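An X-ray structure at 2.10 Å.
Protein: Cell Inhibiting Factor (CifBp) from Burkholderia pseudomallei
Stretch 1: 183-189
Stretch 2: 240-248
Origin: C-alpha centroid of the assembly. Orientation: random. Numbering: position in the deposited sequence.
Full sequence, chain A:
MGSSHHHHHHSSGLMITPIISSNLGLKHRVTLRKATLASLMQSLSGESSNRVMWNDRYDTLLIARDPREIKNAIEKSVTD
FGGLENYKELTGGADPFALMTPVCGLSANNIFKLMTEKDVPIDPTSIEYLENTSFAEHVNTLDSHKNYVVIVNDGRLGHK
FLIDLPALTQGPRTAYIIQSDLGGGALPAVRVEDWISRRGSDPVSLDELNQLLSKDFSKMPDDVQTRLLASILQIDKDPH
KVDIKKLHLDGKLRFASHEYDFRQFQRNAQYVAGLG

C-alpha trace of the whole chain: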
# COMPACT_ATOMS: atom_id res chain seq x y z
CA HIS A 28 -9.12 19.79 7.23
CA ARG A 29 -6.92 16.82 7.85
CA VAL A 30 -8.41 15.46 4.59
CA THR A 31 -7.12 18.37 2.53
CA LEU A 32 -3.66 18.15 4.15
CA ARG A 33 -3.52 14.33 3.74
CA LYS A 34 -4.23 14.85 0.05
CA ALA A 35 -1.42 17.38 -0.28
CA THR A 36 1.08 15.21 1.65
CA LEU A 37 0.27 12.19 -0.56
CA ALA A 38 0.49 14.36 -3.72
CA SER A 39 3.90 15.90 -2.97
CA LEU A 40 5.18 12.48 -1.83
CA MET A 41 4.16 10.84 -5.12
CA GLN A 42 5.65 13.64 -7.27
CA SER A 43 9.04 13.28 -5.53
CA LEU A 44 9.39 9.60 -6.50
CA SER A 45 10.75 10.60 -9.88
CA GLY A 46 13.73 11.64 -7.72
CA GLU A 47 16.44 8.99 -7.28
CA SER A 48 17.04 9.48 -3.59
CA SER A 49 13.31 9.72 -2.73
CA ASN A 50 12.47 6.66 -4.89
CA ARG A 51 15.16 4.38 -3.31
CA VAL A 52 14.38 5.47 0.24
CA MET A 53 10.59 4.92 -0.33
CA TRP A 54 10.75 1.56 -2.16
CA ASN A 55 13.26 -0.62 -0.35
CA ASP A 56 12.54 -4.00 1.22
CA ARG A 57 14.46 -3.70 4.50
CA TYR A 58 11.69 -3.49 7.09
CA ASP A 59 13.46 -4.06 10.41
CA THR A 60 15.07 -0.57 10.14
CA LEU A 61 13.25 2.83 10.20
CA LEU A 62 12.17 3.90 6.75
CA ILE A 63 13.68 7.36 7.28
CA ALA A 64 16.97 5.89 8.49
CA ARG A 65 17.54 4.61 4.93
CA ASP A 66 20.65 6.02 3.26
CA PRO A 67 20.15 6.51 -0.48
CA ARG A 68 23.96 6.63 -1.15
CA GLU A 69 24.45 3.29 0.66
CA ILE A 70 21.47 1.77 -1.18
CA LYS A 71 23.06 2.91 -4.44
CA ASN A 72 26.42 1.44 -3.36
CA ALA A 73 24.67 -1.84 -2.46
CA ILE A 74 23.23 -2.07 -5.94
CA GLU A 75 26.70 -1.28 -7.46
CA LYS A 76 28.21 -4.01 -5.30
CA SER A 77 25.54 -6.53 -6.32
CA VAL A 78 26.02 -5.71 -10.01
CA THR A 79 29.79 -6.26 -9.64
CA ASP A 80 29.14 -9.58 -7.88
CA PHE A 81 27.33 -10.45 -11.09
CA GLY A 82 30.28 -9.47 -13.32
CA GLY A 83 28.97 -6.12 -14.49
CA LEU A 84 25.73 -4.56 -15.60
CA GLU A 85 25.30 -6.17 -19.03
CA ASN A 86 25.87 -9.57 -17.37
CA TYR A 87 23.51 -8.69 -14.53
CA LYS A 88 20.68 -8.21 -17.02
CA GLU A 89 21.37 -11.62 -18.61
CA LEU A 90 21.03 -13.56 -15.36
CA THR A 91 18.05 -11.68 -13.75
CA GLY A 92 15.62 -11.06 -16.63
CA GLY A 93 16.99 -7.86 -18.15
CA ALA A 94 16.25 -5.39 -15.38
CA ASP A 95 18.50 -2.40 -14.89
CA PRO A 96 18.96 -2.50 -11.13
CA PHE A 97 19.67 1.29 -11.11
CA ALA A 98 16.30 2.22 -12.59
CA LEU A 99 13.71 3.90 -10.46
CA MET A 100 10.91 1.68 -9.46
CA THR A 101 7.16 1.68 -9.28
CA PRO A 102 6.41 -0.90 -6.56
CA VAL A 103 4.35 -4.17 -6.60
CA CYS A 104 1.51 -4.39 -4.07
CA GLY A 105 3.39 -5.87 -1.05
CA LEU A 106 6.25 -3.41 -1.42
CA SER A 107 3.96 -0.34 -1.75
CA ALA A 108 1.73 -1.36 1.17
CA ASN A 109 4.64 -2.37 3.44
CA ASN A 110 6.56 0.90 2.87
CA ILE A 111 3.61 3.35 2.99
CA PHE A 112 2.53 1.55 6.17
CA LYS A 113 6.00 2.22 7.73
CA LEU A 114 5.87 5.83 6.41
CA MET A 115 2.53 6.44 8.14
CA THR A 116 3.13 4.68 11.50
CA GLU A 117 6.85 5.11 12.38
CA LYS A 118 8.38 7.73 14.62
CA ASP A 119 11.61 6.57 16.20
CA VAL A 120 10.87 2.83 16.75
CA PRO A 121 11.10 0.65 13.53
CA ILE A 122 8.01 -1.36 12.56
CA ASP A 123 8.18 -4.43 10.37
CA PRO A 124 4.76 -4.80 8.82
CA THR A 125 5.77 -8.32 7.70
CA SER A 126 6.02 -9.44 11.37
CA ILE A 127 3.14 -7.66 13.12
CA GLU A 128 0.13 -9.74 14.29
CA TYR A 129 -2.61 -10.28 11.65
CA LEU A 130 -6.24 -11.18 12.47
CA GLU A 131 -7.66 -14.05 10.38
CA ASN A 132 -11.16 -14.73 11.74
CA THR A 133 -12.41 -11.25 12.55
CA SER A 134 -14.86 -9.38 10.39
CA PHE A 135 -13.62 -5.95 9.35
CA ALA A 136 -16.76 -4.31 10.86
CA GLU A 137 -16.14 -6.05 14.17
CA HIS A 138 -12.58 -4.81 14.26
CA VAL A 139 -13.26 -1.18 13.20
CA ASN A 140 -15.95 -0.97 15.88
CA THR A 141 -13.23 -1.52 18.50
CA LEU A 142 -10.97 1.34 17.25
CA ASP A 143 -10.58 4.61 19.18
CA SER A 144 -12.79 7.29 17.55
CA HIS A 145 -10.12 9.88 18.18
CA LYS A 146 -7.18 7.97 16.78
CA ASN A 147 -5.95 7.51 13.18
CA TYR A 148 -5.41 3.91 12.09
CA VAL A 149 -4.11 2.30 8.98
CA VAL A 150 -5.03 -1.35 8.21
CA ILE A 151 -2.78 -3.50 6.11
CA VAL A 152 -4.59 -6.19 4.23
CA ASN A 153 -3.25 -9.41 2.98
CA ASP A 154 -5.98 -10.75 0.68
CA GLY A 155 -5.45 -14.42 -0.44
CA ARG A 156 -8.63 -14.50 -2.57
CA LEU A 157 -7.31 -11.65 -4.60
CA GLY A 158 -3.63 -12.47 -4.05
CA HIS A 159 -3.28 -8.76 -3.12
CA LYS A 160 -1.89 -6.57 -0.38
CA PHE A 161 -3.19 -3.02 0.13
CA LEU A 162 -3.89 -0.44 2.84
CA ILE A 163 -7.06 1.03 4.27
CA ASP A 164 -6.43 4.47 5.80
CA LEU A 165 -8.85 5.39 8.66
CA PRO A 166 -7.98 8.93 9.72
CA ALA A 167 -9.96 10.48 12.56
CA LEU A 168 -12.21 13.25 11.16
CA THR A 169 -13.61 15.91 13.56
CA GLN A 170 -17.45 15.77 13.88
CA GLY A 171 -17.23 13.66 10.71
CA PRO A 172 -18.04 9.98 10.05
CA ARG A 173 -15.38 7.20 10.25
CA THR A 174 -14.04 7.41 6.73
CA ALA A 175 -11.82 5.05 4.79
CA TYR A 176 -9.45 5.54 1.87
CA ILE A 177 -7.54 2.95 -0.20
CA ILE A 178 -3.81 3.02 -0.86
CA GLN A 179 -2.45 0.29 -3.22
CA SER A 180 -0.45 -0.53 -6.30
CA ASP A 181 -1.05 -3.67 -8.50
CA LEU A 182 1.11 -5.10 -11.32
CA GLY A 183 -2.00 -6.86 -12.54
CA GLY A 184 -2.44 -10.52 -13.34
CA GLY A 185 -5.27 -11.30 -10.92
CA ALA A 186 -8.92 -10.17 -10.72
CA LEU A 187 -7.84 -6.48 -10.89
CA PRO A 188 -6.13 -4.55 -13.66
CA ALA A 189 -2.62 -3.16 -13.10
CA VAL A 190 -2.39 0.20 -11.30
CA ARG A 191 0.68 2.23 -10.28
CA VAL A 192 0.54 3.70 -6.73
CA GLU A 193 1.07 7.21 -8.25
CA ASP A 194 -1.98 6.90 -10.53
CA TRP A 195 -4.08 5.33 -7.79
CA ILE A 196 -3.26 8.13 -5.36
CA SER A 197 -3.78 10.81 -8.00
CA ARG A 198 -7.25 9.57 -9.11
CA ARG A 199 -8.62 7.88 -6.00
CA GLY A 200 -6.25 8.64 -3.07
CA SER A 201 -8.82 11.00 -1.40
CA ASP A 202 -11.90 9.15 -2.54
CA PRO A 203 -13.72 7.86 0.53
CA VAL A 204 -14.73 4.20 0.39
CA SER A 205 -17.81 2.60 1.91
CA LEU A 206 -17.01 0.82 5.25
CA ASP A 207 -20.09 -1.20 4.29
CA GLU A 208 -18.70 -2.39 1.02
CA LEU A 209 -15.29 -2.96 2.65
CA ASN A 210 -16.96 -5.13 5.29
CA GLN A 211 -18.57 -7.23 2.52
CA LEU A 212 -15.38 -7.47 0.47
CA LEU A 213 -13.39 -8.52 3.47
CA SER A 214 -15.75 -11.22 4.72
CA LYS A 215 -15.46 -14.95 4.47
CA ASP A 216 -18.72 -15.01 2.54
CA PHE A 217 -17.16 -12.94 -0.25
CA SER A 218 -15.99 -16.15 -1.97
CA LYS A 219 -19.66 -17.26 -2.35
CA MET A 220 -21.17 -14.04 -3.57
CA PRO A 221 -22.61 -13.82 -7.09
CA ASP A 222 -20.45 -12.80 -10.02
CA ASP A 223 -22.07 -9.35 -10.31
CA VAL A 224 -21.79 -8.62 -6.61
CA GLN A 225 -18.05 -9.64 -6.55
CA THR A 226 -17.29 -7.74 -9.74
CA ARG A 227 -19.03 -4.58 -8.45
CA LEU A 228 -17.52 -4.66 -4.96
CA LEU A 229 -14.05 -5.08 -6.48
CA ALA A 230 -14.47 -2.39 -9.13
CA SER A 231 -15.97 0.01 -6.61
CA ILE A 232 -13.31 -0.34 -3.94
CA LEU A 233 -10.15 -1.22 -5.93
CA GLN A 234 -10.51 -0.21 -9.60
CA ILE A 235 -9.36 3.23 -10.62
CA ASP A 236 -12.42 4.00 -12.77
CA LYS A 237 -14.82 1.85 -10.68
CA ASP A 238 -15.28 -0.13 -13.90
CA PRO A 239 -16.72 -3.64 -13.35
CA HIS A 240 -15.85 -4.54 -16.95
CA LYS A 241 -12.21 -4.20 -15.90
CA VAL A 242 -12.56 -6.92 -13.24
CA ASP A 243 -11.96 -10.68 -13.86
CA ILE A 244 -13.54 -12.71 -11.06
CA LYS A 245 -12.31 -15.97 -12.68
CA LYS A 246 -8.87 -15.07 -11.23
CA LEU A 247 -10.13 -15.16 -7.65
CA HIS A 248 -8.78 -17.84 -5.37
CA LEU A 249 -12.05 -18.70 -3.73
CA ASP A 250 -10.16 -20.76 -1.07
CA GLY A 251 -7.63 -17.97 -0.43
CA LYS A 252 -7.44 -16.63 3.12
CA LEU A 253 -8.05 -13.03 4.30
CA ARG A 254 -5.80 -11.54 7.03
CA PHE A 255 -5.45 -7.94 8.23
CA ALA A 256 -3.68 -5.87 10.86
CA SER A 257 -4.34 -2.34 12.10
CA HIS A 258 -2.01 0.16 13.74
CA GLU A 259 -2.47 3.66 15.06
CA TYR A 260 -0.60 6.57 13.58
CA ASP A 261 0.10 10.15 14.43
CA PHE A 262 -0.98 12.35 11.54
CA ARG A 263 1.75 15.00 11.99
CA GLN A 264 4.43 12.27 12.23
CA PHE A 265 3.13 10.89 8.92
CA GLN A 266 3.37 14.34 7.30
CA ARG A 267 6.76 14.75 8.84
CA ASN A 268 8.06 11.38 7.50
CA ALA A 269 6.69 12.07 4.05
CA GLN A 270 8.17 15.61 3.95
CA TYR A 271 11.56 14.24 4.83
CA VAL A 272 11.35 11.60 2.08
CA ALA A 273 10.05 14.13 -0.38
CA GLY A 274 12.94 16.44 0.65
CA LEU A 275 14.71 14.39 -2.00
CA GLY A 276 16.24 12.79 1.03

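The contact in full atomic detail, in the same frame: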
# COMPACT_ATOMS: atom_id res chain seq x y z
N GLY A 183 -0.99 -6.19 -11.76
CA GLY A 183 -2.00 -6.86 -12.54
C GLY A 183 -1.76 -8.35 -12.52
O GLY A 183 -0.81 -8.83 -11.89
N GLY A 184 -2.59 -9.09 -13.28
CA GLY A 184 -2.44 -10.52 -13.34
C GLY A 184 -3.49 -11.30 -12.59
O GLY A 184 -3.72 -12.48 -12.91
N GLY A 185 -4.14 -10.67 -11.61
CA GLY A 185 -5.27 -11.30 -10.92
C GLY A 185 -6.62 -10.74 -11.36
O GLY A 185 -6.78 -10.37 -12.53
N ALA A 186 -7.58 -10.68 -10.44
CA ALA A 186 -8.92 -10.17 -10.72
C ALA A 186 -8.90 -8.68 -11.15
O ALA A 186 -9.76 -8.24 -11.93
CB ALA A 186 -9.86 -10.39 -9.52
N LEU A 187 -7.89 -7.93 -10.68
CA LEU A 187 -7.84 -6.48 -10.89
C LEU A 187 -6.83 -6.09 -11.97
O LEU A 187 -5.81 -6.73 -12.13
CB LEU A 187 -7.55 -5.78 -9.54
CG LEU A 187 -8.78 -5.83 -8.62
CD1 LEU A 187 -8.38 -5.84 -7.22
CD2 LEU A 187 -9.69 -4.60 -8.91
N PRO A 188 -7.12 -5.05 -12.73
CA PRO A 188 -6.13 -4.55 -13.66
C PRO A 188 -4.93 -3.92 -12.93
O PRO A 188 -5.03 -3.56 -11.74
CB PRO A 188 -6.90 -3.48 -14.45
CG PRO A 188 -7.93 -3.03 -13.50
CD PRO A 188 -8.36 -4.27 -12.77
N ALA A 189 -3.81 -3.80 -13.64
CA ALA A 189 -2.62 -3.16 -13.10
C ALA A 189 -2.88 -1.69 -12.77
O ALA A 189 -3.57 -0.98 -13.52
CB ALA A 189 -1.46 -3.28 -14.05
N HIS A 240 -16.27 -3.82 -15.76
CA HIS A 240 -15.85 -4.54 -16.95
C HIS A 240 -14.37 -4.75 -16.98
O HIS A 240 -13.91 -5.57 -17.76
CB HIS A 240 -16.36 -3.88 -18.23
CG HIS A 240 -17.85 -3.86 -18.33
ND1 HIS A 240 -18.55 -4.66 -19.21
CD2 HIS A 240 -18.77 -3.14 -17.64
CE1 HIS A 240 -19.84 -4.43 -19.06
NE2 HIS A 240 -20.01 -3.52 -18.12
N LYS A 241 -13.66 -4.04 -16.10
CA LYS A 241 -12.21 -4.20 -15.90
C LYS A 241 -11.82 -5.28 -14.89
O LYS A 241 -10.64 -5.51 -14.67
CB LYS A 241 -11.56 -2.89 -15.45
CG LYS A 241 -11.62 -1.73 -16.47
N VAL A 242 -12.80 -5.94 -14.29
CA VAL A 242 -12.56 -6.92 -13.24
C VAL A 242 -12.75 -8.37 -13.76
O VAL A 242 -13.72 -8.65 -14.46
CB VAL A 242 -13.45 -6.63 -12.04
CG1 VAL A 242 -13.25 -7.65 -10.96
CG2 VAL A 242 -13.14 -5.23 -11.46
N ASP A 243 -11.81 -9.28 -13.44
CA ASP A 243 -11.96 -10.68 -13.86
C ASP A 243 -12.13 -11.60 -12.66
O ASP A 243 -11.14 -12.06 -12.08
CB ASP A 243 -10.75 -11.10 -14.74
CG ASP A 243 -10.92 -12.51 -15.37
OD1 ASP A 243 -11.98 -13.19 -15.19
OD2 ASP A 243 -9.98 -12.92 -16.08
N ILE A 244 -13.37 -11.87 -12.25
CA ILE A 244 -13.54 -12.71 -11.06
C ILE A 244 -13.08 -14.18 -11.21
O ILE A 244 -12.88 -14.85 -10.21
CB ILE A 244 -14.97 -12.62 -10.42
CG1 ILE A 244 -16.03 -13.28 -11.31
CG2 ILE A 244 -15.29 -11.20 -10.02
CD1 ILE A 244 -16.39 -14.62 -10.81
N LYS A 245 -12.87 -14.65 -12.45
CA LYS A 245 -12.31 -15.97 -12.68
C LYS A 245 -10.88 -16.10 -12.15
O LYS A 245 -10.38 -17.22 -12.10
CB LYS A 245 -12.26 -16.33 -14.18
CG LYS A 245 -13.58 -16.48 -14.91
CD LYS A 245 -13.37 -16.08 -16.39
CE LYS A 245 -12.96 -17.24 -17.36
NZ LYS A 245 -11.78 -18.13 -16.99
N LYS A 246 -10.22 -15.00 -11.80
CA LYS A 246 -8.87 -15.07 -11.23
C LYS A 246 -8.87 -15.15 -9.70
O LYS A 246 -7.82 -15.31 -9.08
CB LYS A 246 -8.01 -13.92 -11.73
CG LYS A 246 -7.95 -13.80 -13.26
CD LYS A 246 -6.97 -14.77 -13.85
N LEU A 247 -10.04 -15.06 -9.09
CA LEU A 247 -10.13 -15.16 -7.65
C LEU A 247 -9.73 -16.54 -7.15
O LEU A 247 -10.04 -17.56 -7.77
CB LEU A 247 -11.56 -14.87 -7.19
CG LEU A 247 -12.05 -13.44 -7.30
CD1 LEU A 247 -13.52 -13.46 -6.86
CD2 LEU A 247 -11.17 -12.56 -6.41
N HIS A 248 -9.04 -16.57 -6.01
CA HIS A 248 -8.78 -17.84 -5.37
C HIS A 248 -9.78 -17.97 -4.27
O HIS A 248 -9.59 -17.45 -3.17
CB HIS A 248 -7.33 -17.96 -4.93
CG HIS A 248 -6.41 -18.26 -6.08
ND1 HIS A 248 -5.08 -18.58 -5.93
CD2 HIS A 248 -6.66 -18.35 -7.41
CE1 HIS A 248 -4.54 -18.81 -7.11
NE2 HIS A 248 -5.48 -18.68 -8.03

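What fixes the two stretches to each other? One hydrogen bond crosses between the stretches: D243 N donates to A186 O over 2.8 Å, nearly straight at 170°. A186 O also lies 3.4 Å from V242 CA, and A186 CA approaches D243 O at 3.2 Å, so weak CA-H...O contacts flank the hydrogen bond. A186 and D243 are accordingly the closest-paired residues, with their CA atoms 4.4 Å apart.

Why does an alanine suit the centre? A186 is buried and has the largest area covered by the opposing stretch. A186 CB points sideways and meets L247 CD2 at 4.0 Å. L247 also starts sideways, but its m,t rotamer brings the end of the chain nearer, letting a methyl reach the small alanine.

How do the other apolar side chains fit? L187 sets out away from stretch 2, yet with chi1 at -72° and chi2 at 150° its end comes back, leaving L187 CD2 4.3 Å from V242 CG2, a loose contact. V242 is in the t rotamer. P188 points toward stretch 2, its C-gamma endo ring resting against K241: P188 CD is 3.2 Å from K241 O, and P188 CG is 4.1 Å from K241 CB.

What do the polar side chains of stretch 2 contribute? K246 uses its aliphatic part: CB points toward stretch 1, and K246 CB lies 3.5 Å from both G185 C and A186 N. With chi1 and chi2 both m, the chain continues to K246 CD, 4.1 Å from G184 O; its amine is not modelled. D243 turns its carboxylate to its own stretch, where K245 N donates to D243 OD1 at 3.2 Å. This bond and K246 N to D243 O, at 3.1 Å, brace the turn that presents K246.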